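Local coordinates for protein regulator of polyketide synthase expression (Bifidobacterium adolescentis, PDB 3ONQ) that is of unknown function but probably binds DNA through a PucR-type helix-turn-helix domain and regulates polyketide synthase expression, at residues E122-R130 / A139-A150; D163-L171 / R245-A253. One frame throughout, in Å; residues are numbered along the deposited sequence.

Contact 1: residues E122-R130 / A139-A150. With SO4 (sulfate ion), chain P; SO4 (sulfate ion), chain O.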
loop_
_atom_site.group_PDB
_atom_site.type_symbol
_atom_site.label_atom_id
_atom_site.label_comp_id
_atom_site.label_asym_id
_atom_site.label_seq_id
_atom_site.Cartn_x
_atom_site.Cartn_y
_atom_site.Cartn_z
ATOM N N GLU B 122 -31.956 12.649 -12.867
ATOM C CA GLU B 122 -30.828 12.586 -11.949
ATOM C C GLU B 122 -29.553 12.184 -12.698
ATOM O O GLU B 122 -29.609 11.542 -13.740
ATOM C CB GLU B 122 -31.108 11.584 -10.822
ATOM C CG GLU B 122 -32.447 11.788 -10.108
ATOM C CD GLU B 122 -32.548 13.139 -9.408
ATOM O OE1 GLU B 122 -31.493 13.742 -9.105
ATOM O OE2 GLU B 122 -33.689 13.595 -9.161
ATOM N N PRO B 123 -28.394 12.572 -12.164
ATOM C CA PRO B 123 -27.113 12.220 -12.775
ATOM C C PRO B 123 -26.888 10.714 -12.846
ATOM O O PRO B 123 -27.426 9.943 -12.049
ATOM C CB PRO B 123 -26.099 12.862 -11.825
ATOM C CG PRO B 123 -26.846 14.017 -11.239
ATOM C CD PRO B 123 -28.226 13.481 -11.020
ATOM N N LEU B 124 -26.096 10.316 -13.830
ATOM C CA LEU B 124 -25.729 8.940 -14.068
ATOM C C LEU B 124 -24.228 8.977 -14.339
ATOM O O LEU B 124 -23.757 9.849 -15.075
ATOM C CB LEU B 124 -26.481 8.431 -15.298
ATOM C CG LEU B 124 -26.166 7.054 -15.863
ATOM C CD1 LEU B 124 -26.648 5.973 -14.910
ATOM C CD2 LEU B 124 -26.807 6.878 -17.228
ATOM N N TYR B 125 -23.472 8.058 -13.741
ATOM C CA TYR B 125 -22.020 8.022 -13.943
ATOM C C TYR B 125 -21.514 6.640 -14.362
ATOM O O TYR B 125 -21.913 5.628 -13.787
ATOM C CB TYR B 125 -21.291 8.473 -12.673
ATOM C CG TYR B 125 -19.781 8.438 -12.798
ATOM C CD1 TYR B 125 -19.091 9.526 -13.296
ATOM C CD2 TYR B 125 -19.047 7.298 -12.446
ATOM C CE1 TYR B 125 -17.704 9.506 -13.424
ATOM C CE2 TYR B 125 -17.647 7.275 -12.563
ATOM C CZ TYR B 125 -16.988 8.387 -13.058
ATOM O OH TYR B 125 -15.619 8.404 -13.199
ATOM N N LEU B 126 -20.631 6.615 -15.360
ATOM C CA LEU B 126 -20.014 5.383 -15.855
ATOM C C LEU B 126 -18.513 5.428 -15.593
ATOM O O LEU B 126 -17.847 6.342 -16.053
ATOM C CB LEU B 126 -20.262 5.235 -17.368
ATOM C CG LEU B 126 -19.551 4.057 -18.066
ATOM C CD1 LEU B 126 -20.015 2.720 -17.492
ATOM C CD2 LEU B 126 -19.729 4.057 -19.591
ATOM N N SER B 127 -17.972 4.460 -14.856
ATOM C CA SER B 127 -16.548 4.502 -14.495
ATOM C C SER B 127 -15.664 3.905 -15.579
ATOM O O SER B 127 -16.140 3.153 -16.414
ATOM C CB SER B 127 -16.291 3.732 -13.196
ATOM O OG SER B 127 -16.063 2.357 -13.462
ATOM N N PRO B 128 -14.358 4.226 -15.554
ATOM C CA PRO B 128 -13.406 3.516 -16.412
ATOM C C PRO B 128 -13.293 2.048 -15.993
ATOM O O PRO B 128 -13.763 1.660 -14.913
ATOM C CB PRO B 128 -12.072 4.234 -16.137
ATOM C CG PRO B 128 -12.444 5.537 -15.498
ATOM C CD PRO B 128 -13.706 5.273 -14.745
ATOM N N VAL B 129 -12.675 1.236 -16.840
ATOM C CA VAL B 129 -12.390 -0.157 -16.484
ATOM C C VAL B 129 -11.267 -0.170 -15.451
ATOM O O VAL B 129 -10.322 0.617 -15.541
ATOM C CB VAL B 129 -11.982 -0.992 -17.716
ATOM C CG1 VAL B 129 -11.630 -2.432 -17.314
ATOM C CG2 VAL B 129 -13.100 -1.008 -18.736
ATOM N N ARG B 130 -11.386 -1.039 -14.449
ATOM C CA ARG B 130 -10.358 -1.170 -13.420
ATOM C C ARG B 130 -10.119 -2.664 -13.183
ATOM O O ARG B 130 -10.936 -3.495 -13.590
ATOM C CB ARG B 130 -10.788 -0.468 -12.127
ATOM C CG ARG B 130 -11.220 0.979 -12.305
ATOM C CD ARG B 130 -10.150 1.943 -11.831
ATOM N NE ARG B 130 -10.530 3.346 -11.982
ATOM C CZ ARG B 130 -9.780 4.242 -12.618
ATOM N NH1 ARG B 130 -8.626 3.867 -13.162
ATOM N NH2 ARG B 130 -10.176 5.503 -12.718
ATOM N N ALA B 139 -13.393 1.844 -8.626
ATOM C CA ALA B 139 -14.546 2.081 -9.494
ATOM C C ALA B 139 -15.770 2.514 -8.692
ATOM O O ALA B 139 -16.462 3.470 -9.045
ATOM C CB ALA B 139 -14.870 0.821 -10.329
ATOM N N LEU B 140 -16.053 1.805 -7.611
ATOM C CA LEU B 140 -17.198 2.164 -6.785
ATOM C C LEU B 140 -17.039 3.538 -6.111
ATOM O O LEU B 140 -17.990 4.308 -6.024
ATOM C CB LEU B 140 -17.483 1.075 -5.757
ATOM C CG LEU B 140 -18.112 -0.182 -6.374
ATOM C CD1 LEU B 140 -18.128 -1.362 -5.386
ATOM C CD2 LEU B 140 -19.520 0.137 -6.826
ATOM N N ARG B 141 -15.844 3.843 -5.631
ATOM C CA ARG B 141 -15.641 5.111 -4.956
ATOM C C ARG B 141 -15.655 6.306 -5.927
ATOM O O ARG B 141 -16.292 7.316 -5.651
ATOM C CB ARG B 141 -14.381 5.077 -4.093
ATOM C CG ARG B 141 -14.578 4.254 -2.817
ATOM C CD ARG B 141 -13.327 4.198 -1.953
ATOM N NE ARG B 141 -12.873 5.508 -1.489
ATOM C CZ ARG B 141 -13.282 6.089 -0.363
ATOM N NH1 ARG B 141 -14.169 5.483 0.415
ATOM N NH2 ARG B 141 -12.805 7.278 -0.010
ATOM N N GLU B 142 -14.989 6.195 -7.070
ATOM C CA GLU B 142 -15.033 7.309 -8.017
ATOM C C GLU B 142 -16.465 7.532 -8.483
ATOM O O GLU B 142 -16.867 8.669 -8.769
ATOM C CB GLU B 142 -14.080 7.108 -9.202
ATOM C CG GLU B 142 -14.422 5.939 -10.131
ATOM C CD GLU B 142 -13.232 5.550 -11.012
ATOM O OE1 GLU B 142 -12.408 6.428 -11.338
ATOM O OE2 GLU B 142 -13.105 4.361 -11.365
ATOM N N THR B 143 -17.239 6.450 -8.543
ATOM C CA THR B 143 -18.647 6.548 -8.922
ATOM C C THR B 143 -19.437 7.264 -7.822
ATOM O O THR B 143 -20.171 8.218 -8.089
ATOM C CB THR B 143 -19.258 5.173 -9.223
ATOM O OG1 THR B 143 -18.617 4.611 -10.377
ATOM C CG2 THR B 143 -20.752 5.295 -9.504
HETATM N N MSE B 144 -19.269 6.816 -6.585
HETATM C CA MSE B 144 -19.894 7.486 -5.446
HETATM C C MSE B 144 -19.571 8.992 -5.400
HETATM O O MSE B 144 -20.470 9.822 -5.317
HETATM C CB MSE B 144 -19.466 6.845 -4.131
HETATM C CG MSE B 144 -19.842 7.695 -2.877
HETATM SE SE MSE B 144 -19.142 6.848 -1.264
HETATM C CE MSE B 144 -17.262 7.332 -1.497
ATOM N N PHE B 145 -18.291 9.337 -5.419
ATOM C CA PHE B 145 -17.898 10.745 -5.347
ATOM C C PHE B 145 -18.385 11.582 -6.543
ATOM O O PHE B 145 -18.743 12.749 -6.374
ATOM C CB PHE B 145 -16.386 10.888 -5.206
ATOM C CG PHE B 145 -15.873 10.669 -3.803
ATOM C CD1 PHE B 145 -16.173 11.567 -2.793
ATOM C CD2 PHE B 145 -15.036 9.597 -3.517
ATOM C CE1 PHE B 145 -15.678 11.392 -1.504
ATOM C CE2 PHE B 145 -14.541 9.408 -2.245
ATOM C CZ PHE B 145 -14.859 10.301 -1.232
ATOM N N SER B 146 -18.382 10.996 -7.740
ATOM C CA SER B 146 -18.870 11.695 -8.934
ATOM C C SER B 146 -20.346 12.033 -8.795
ATOM O O SER B 146 -20.768 13.133 -9.132
ATOM C CB SER B 146 -18.645 10.880 -10.224
ATOM O OG SER B 146 -17.273 10.840 -10.581
ATOM N N LEU B 147 -21.124 11.091 -8.277
ATOM C CA LEU B 147 -22.556 11.310 -8.135
ATOM C C LEU B 147 -22.816 12.378 -7.079
ATOM O O LEU B 147 -23.694 13.203 -7.256
ATOM C CB LEU B 147 -23.285 10.004 -7.786
ATOM C CG LEU B 147 -23.345 8.960 -8.917
ATOM C CD1 LEU B 147 -23.820 7.585 -8.401
ATOM C CD2 LEU B 147 -24.236 9.415 -10.085
ATOM N N GLN B 148 -22.052 12.364 -5.988
ATOM C CA GLN B 148 -22.171 13.403 -4.960
ATOM C C GLN B 148 -21.713 14.782 -5.469
ATOM O O GLN B 148 -22.180 15.811 -5.004
ATOM C CB GLN B 148 -21.375 13.018 -3.707
ATOM C CG GLN B 148 -21.934 11.809 -2.963
ATOM C CD GLN B 148 -21.237 11.555 -1.639
ATOM O OE1 GLN B 148 -20.006 11.577 -1.555
ATOM N NE2 GLN B 148 -22.027 11.314 -0.588
ATOM N N ALA B 149 -20.790 14.786 -6.421
ATOM C CA ALA B 149 -20.225 16.017 -6.971
ATOM C C ALA B 149 -21.107 16.628 -8.076
ATOM O O ALA B 149 -21.118 17.842 -8.281
ATOM C CB ALA B 149 -18.810 15.730 -7.514
ATOM N N ALA B 150 -21.853 15.780 -8.770
ATOM C CA ALA B 150 -22.632 16.180 -9.944
ATOM C C ALA B 150 -23.474 17.453 -9.790
ATOM O O ALA B 150 -23.603 18.211 -10.738
ATOM C CB ALA B 150 -23.504 15.024 -10.427
HETATM S S SO4 P . -6.482 0.067 -12.530
HETATM O O1 SO4 P . -7.006 1.347 -13.016
HETATM O O2 SO4 P . -6.275 -0.837 -13.660
HETATM O O3 SO4 P . -5.205 0.295 -11.861
HETATM O O4 SO4 P . -7.422 -0.543 -11.596
HETATM S S SO4 O . -5.248 6.696 -13.856
HETATM O O1 SO4 O . -6.119 7.137 -14.945
HETATM O O2 SO4 O . -4.160 5.884 -14.394
HETATM O O3 SO4 O . -4.669 7.850 -13.172
HETATM O O4 SO4 O . -6.028 5.901 -12.911
#
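Glu142 holds Arg130 by both carboxylate oxygens: Arg130 NH2 reaches Glu142 OE1 at 2.8 Å, nearly straight at 169°, while Arg130 NE reaches Glu142 OE2, also at 2.8 Å. The grip is side-on, with guanidinium and carboxylate nearly coplanar, OE1 using its syn lone pair and OE2 met on its syn side somewhat out of plane. Glu142 arrives there because its CG lies between the backbone N and carbonyl carbon (chi1 65°), from where the chain runs out straight. Arg130 NH1 turns to two sulfate ions, probably from the crystallisation liquor; its bond to O1 of the chain P sulfate is sound at 3.0 Å, that to the chain O sulfate weak. Were Arg130 replaced by an alanine here, the Glu142 carboxylate would probably lose its positive mate and be left free to turn.

Tyr125 points its ring at the helix. Ser146 CB sits over one ring face, 3.7 Å from the Tyr125 centroid, a CH-pi contact; the short serine side chain suits a position so close to the ring. Thr143 OG1 comes to the ring edge, 3.4 Å from Tyr125 CD2. Both hydroxyls are spent on helix carbonyls: Ser146 OG donates to Glu142 O and Thr143 OG1 to Ala139 O. Tyr125 OH is hydrogen-bonded to Ala162 O. Further along the helix the contact turns apolar: Leu147 CD2 meets Tyr125 CB, and Pro123 CG rests 3.6 Å from Ala150 CB.

Strand 124-126 and helix 139-149 run roughly antiparallel (149°). They belong to strand 124-131 and helix 132-149, the first two elements of a beta-alpha-beta unit completed by strand 160-161. That strand and strand 55-61 flank strand 124-131 in the mixed sheet, and helix 166-172 packs Arg169 on Glu142 and Ser146.

Contact 2: residues D163-L171 / R245-A253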
loop_
_atom_site.group_PDB
_atom_site.type_symbol
_atom_site.label_atom_id
_atom_site.label_comp_id
_atom_site.label_asym_id
_atom_site.label_seq_id
_atom_site.Cartn_x
_atom_site.Cartn_y
_atom_site.Cartn_z
ATOM N N ASP B 163 -13.094 11.587 -15.670
ATOM C CA ASP B 163 -12.516 12.665 -14.895
ATOM C C ASP B 163 -13.297 13.972 -14.967
ATOM O O ASP B 163 -12.749 15.028 -14.736
ATOM C CB ASP B 163 -11.062 12.887 -15.307
ATOM C CG ASP B 163 -10.913 13.302 -16.760
ATOM O OD1 ASP B 163 -9.896 13.926 -17.087
ATOM O OD2 ASP B 163 -11.796 13.005 -17.569
ATOM N N GLU B 164 -14.573 13.891 -15.309
ATOM C CA GLU B 164 -15.415 15.072 -15.472
ATOM C C GLU B 164 -15.560 15.937 -14.220
ATOM O O GLU B 164 -15.734 17.132 -14.322
ATOM C CB GLU B 164 -16.797 14.680 -15.975
ATOM C CG GLU B 164 -16.951 14.733 -17.466
ATOM C CD GLU B 164 -18.377 14.509 -17.908
ATOM O OE1 GLU B 164 -18.774 13.345 -18.023
ATOM O OE2 GLU B 164 -19.100 15.499 -18.137
ATOM N N LEU B 165 -15.544 15.319 -13.048
ATOM C CA LEU B 165 -15.750 16.024 -11.784
ATOM C C LEU B 165 -14.562 16.119 -10.811
ATOM O O LEU B 165 -14.756 16.135 -9.611
ATOM C CB LEU B 165 -16.973 15.458 -11.077
ATOM C CG LEU B 165 -18.262 15.872 -11.772
ATOM C CD1 LEU B 165 -19.308 14.822 -11.639
ATOM C CD2 LEU B 165 -18.746 17.189 -11.232
ATOM N N LEU B 166 -13.341 16.147 -11.327
ATOM C CA LEU B 166 -12.154 16.079 -10.471
ATOM C C LEU B 166 -12.136 17.103 -9.335
ATOM O O LEU B 166 -11.974 16.742 -8.166
ATOM C CB LEU B 166 -10.866 16.178 -11.300
ATOM C CG LEU B 166 -10.504 14.925 -12.088
ATOM C CD1 LEU B 166 -9.183 15.088 -12.819
ATOM C CD2 LEU B 166 -10.430 13.761 -11.126
ATOM N N PRO B 167 -12.288 18.392 -9.670
ATOM C CA PRO B 167 -12.148 19.351 -8.567
ATOM C C PRO B 167 -13.237 19.205 -7.499
ATOM O O PRO B 167 -12.927 19.239 -6.302
ATOM C CB PRO B 167 -12.187 20.729 -9.260
ATOM C CG PRO B 167 -12.611 20.479 -10.684
ATOM C CD PRO B 167 -12.447 19.022 -10.993
ATOM N N GLU B 168 -14.489 19.044 -7.908
ATOM C CA GLU B 168 -15.559 18.871 -6.931
ATOM C C GLU B 168 -15.330 17.603 -6.085
ATOM O O GLU B 168 -15.565 17.599 -4.869
ATOM C CB GLU B 168 -16.923 18.828 -7.619
ATOM C CG GLU B 168 -17.314 20.134 -8.289
ATOM C CD GLU B 168 -16.624 20.362 -9.630
ATOM O OE1 GLU B 168 -15.962 19.442 -10.159
ATOM O OE2 GLU B 168 -16.761 21.476 -10.155
ATOM N N ARG B 169 -14.857 16.538 -6.728
ATOM C CA ARG B 169 -14.524 15.318 -6.003
ATOM C C ARG B 169 -13.408 15.580 -5.011
ATOM O O ARG B 169 -13.472 15.143 -3.860
ATOM C CB ARG B 169 -14.127 14.195 -6.968
ATOM C CG ARG B 169 -15.317 13.605 -7.724
ATOM C CD ARG B 169 -14.854 12.715 -8.874
ATOM N NE ARG B 169 -13.875 11.726 -8.419
ATOM C CZ ARG B 169 -13.138 10.982 -9.237
ATOM N NH1 ARG B 169 -13.300 11.093 -10.556
ATOM N NH2 ARG B 169 -12.254 10.117 -8.745
ATOM N N ALA B 170 -12.379 16.294 -5.453
ATOM C CA ALA B 170 -11.288 16.651 -4.552
ATOM C C ALA B 170 -11.795 17.472 -3.365
ATOM O O ALA B 170 -11.393 17.228 -2.218
ATOM C CB ALA B 170 -10.174 17.373 -5.302
ATOM N N LEU B 171 -12.705 18.415 -3.620
ATOM C CA LEU B 171 -13.306 19.199 -2.528
ATOM C C LEU B 171 -14.064 18.322 -1.515
ATOM O O LEU B 171 -14.181 18.676 -0.343
ATOM C CB LEU B 171 -14.254 20.278 -3.067
ATOM C CG LEU B 171 -13.600 21.451 -3.810
ATOM C CD1 LEU B 171 -14.648 22.224 -4.594
ATOM C CD2 LEU B 171 -12.835 22.360 -2.835
ATOM N N ARG B 245 -14.865 26.025 -18.004
ATOM C CA ARG B 245 -14.916 24.833 -17.160
ATOM C C ARG B 245 -13.525 24.245 -16.994
ATOM O O ARG B 245 -13.093 23.988 -15.877
ATOM C CB ARG B 245 -15.874 23.785 -17.723
ATOM C CG ARG B 245 -15.735 22.418 -17.072
ATOM C CD ARG B 245 -16.037 22.463 -15.571
ATOM N NE ARG B 245 -15.808 21.167 -14.934
ATOM C CZ ARG B 245 -15.836 20.958 -13.620
ATOM N NH1 ARG B 245 -16.101 21.952 -12.789
ATOM N NH2 ARG B 245 -15.607 19.751 -13.134
ATOM N N ASP B 246 -12.807 24.066 -18.101
ATOM C CA ASP B 246 -11.479 23.453 -18.041
ATOM C C ASP B 246 -10.502 24.315 -17.252
ATOM O O ASP B 246 -9.635 23.793 -16.541
ATOM C CB ASP B 246 -10.908 23.207 -19.451
ATOM C CG ASP B 246 -11.702 22.186 -20.238
ATOM O OD1 ASP B 246 -12.847 21.873 -19.850
ATOM O OD2 ASP B 246 -11.173 21.692 -21.248
ATOM N N ALA B 247 -10.625 25.632 -17.401
ATOM C CA ALA B 247 -9.741 26.563 -16.704
ATOM C C ALA B 247 -9.899 26.414 -15.191
ATOM O O ALA B 247 -8.931 26.490 -14.438
ATOM C CB ALA B 247 -10.016 28.022 -17.149
ATOM N N TYR B 248 -11.126 26.199 -14.746
ATOM C CA TYR B 248 -11.367 25.934 -13.335
ATOM C C TYR B 248 -10.686 24.623 -12.906
ATOM O O TYR B 248 -10.058 24.566 -11.851
ATOM C CB TYR B 248 -12.865 25.903 -13.045
ATOM C CG TYR B 248 -13.187 25.407 -11.660
ATOM C CD1 TYR B 248 -12.900 26.173 -10.542
ATOM C CD2 TYR B 248 -13.774 24.170 -11.470
ATOM C CE1 TYR B 248 -13.190 25.713 -9.271
ATOM C CE2 TYR B 248 -14.074 23.711 -10.215
ATOM C CZ TYR B 248 -13.775 24.476 -9.120
ATOM O OH TYR B 248 -14.078 24.000 -7.863
ATOM N N VAL B 249 -10.793 23.579 -13.730
ATOM C CA VAL B 249 -10.077 22.325 -13.466
ATOM C C VAL B 249 -8.556 22.547 -13.399
ATOM O O VAL B 249 -7.891 22.113 -12.463
ATOM C CB VAL B 249 -10.407 21.237 -14.520
ATOM C CG1 VAL B 249 -9.593 19.960 -14.257
ATOM C CG2 VAL B 249 -11.911 20.923 -14.527
ATOM N N LEU B 250 -8.008 23.254 -14.376
ATOM C CA LEU B 250 -6.567 23.492 -14.398
ATOM C C LEU B 250 -6.099 24.286 -13.169
ATOM O O LEU B 250 -5.086 23.950 -12.535
ATOM C CB LEU B 250 -6.172 24.198 -15.692
ATOM C CG LEU B 250 -6.224 23.337 -16.959
ATOM C CD1 LEU B 250 -6.290 24.208 -18.205
ATOM C CD2 LEU B 250 -5.026 22.398 -17.024
ATOM N N THR B 251 -6.855 25.319 -12.824
ATOM C CA THR B 251 -6.546 26.150 -11.662
ATOM C C THR B 251 -6.474 25.260 -10.418
ATOM O O THR B 251 -5.568 25.393 -9.597
ATOM C CB THR B 251 -7.613 27.259 -11.483
ATOM O OG1 THR B 251 -7.665 28.057 -12.669
ATOM C CG2 THR B 251 -7.306 28.157 -10.279
ATOM N N THR B 252 -7.418 24.332 -10.304
ATOM C CA THR B 252 -7.465 23.431 -9.158
ATOM C C THR B 252 -6.237 22.530 -9.146
ATOM O O THR B 252 -5.579 22.367 -8.114
ATOM C CB THR B 252 -8.743 22.571 -9.142
ATOM O OG1 THR B 252 -9.893 23.423 -9.136
ATOM C CG2 THR B 252 -8.779 21.684 -7.898
ATOM N N ALA B 253 -5.909 21.970 -10.302
ATOM C CA ALA B 253 -4.715 21.139 -10.415
ATOM C C ALA B 253 -3.435 21.886 -9.996
ATOM O O ALA B 253 -2.555 21.314 -9.345
ATOM C CB ALA B 253 -4.585 20.580 -11.834
HETATM O O HOH W 1 -15.997 18.752 -16.414
#
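Arg245 meets Glu168 end-on: Arg245 NH1 bonds Glu168 OE2 at 2.8 Å through the syn lone pair, and Arg245 NH2 bonds Glu168 OE1 at 3.0 Å, almost straight at 171°. The carboxylate and guanidinium are nearly coplanar. Glu168 bends at chi2 (78°), which turns its carboxylate toward Arg245, and Val249 CG2 lies 3.8 Å above one face of the Arg245 guanidinium, set toward its rim. The other hydrogen of Arg245 NH2 goes to Glu164 O, 2.9 Å away and in the carbonyl plane. A guanidinium suits this place because it can serve a carboxylate and a main-chain carbonyl at once. A water spans Arg245 NE and Glu164 O, giving that carbonyl a second donor.

Beside this cluster Pro167 enters helix 245-253 as a knob into the hole formed by Arg245, Tyr248, Val249 and Thr252. Its CG lies 3.6 Å from Tyr248 CE2 and 3.9 Å from Val249 CG2, and its CB 3.5 Å from Thr252 OG1. Being in the first turn of its helix, a proline here costs no internal hydrogen bond while offering a compact apolar face.

Outside this shell, Ala149 and Ala152 lie against Glu168, while Arg161 N and Ser157 OG bond the Glu164 carboxylate. Thr252 OG1 donates to Tyr248 O and also bonds Tyr248 OH of the second subunit.

Helix 166-172 joins helix 244-261 of the helix-turn-helix region to helix 132-149. Helices 175-190 and 198-207 cover Leu250. Tyr248 and Leu171 of the second subunit meet their counterparts here, the tyrosine rings with planes about 40° apart, the leucines by packing.

Overall arrangement
From the N terminus, three helices precede strands 55-61, 86-91 and 94-100, and the chain then reaches strand 124-131. Contact 1 closes a short loop of eight residues, folding helix 132-149 back along its own strand, and strand 160-161 returns the chain to the sheet. Contact 2 opens only afterwards, so the two are in series, neither nested nor crossed. Its loop is long: 73 residues, mostly helical, separate 163-171 from 245-253 and bring the final helix back. The contacts meet where Leu165, Glu168 and Arg169 pack on helix 132-149, so segment 163-171 joins the alpha/beta part to the helix-turn-helix region. Both also touch the second subunit.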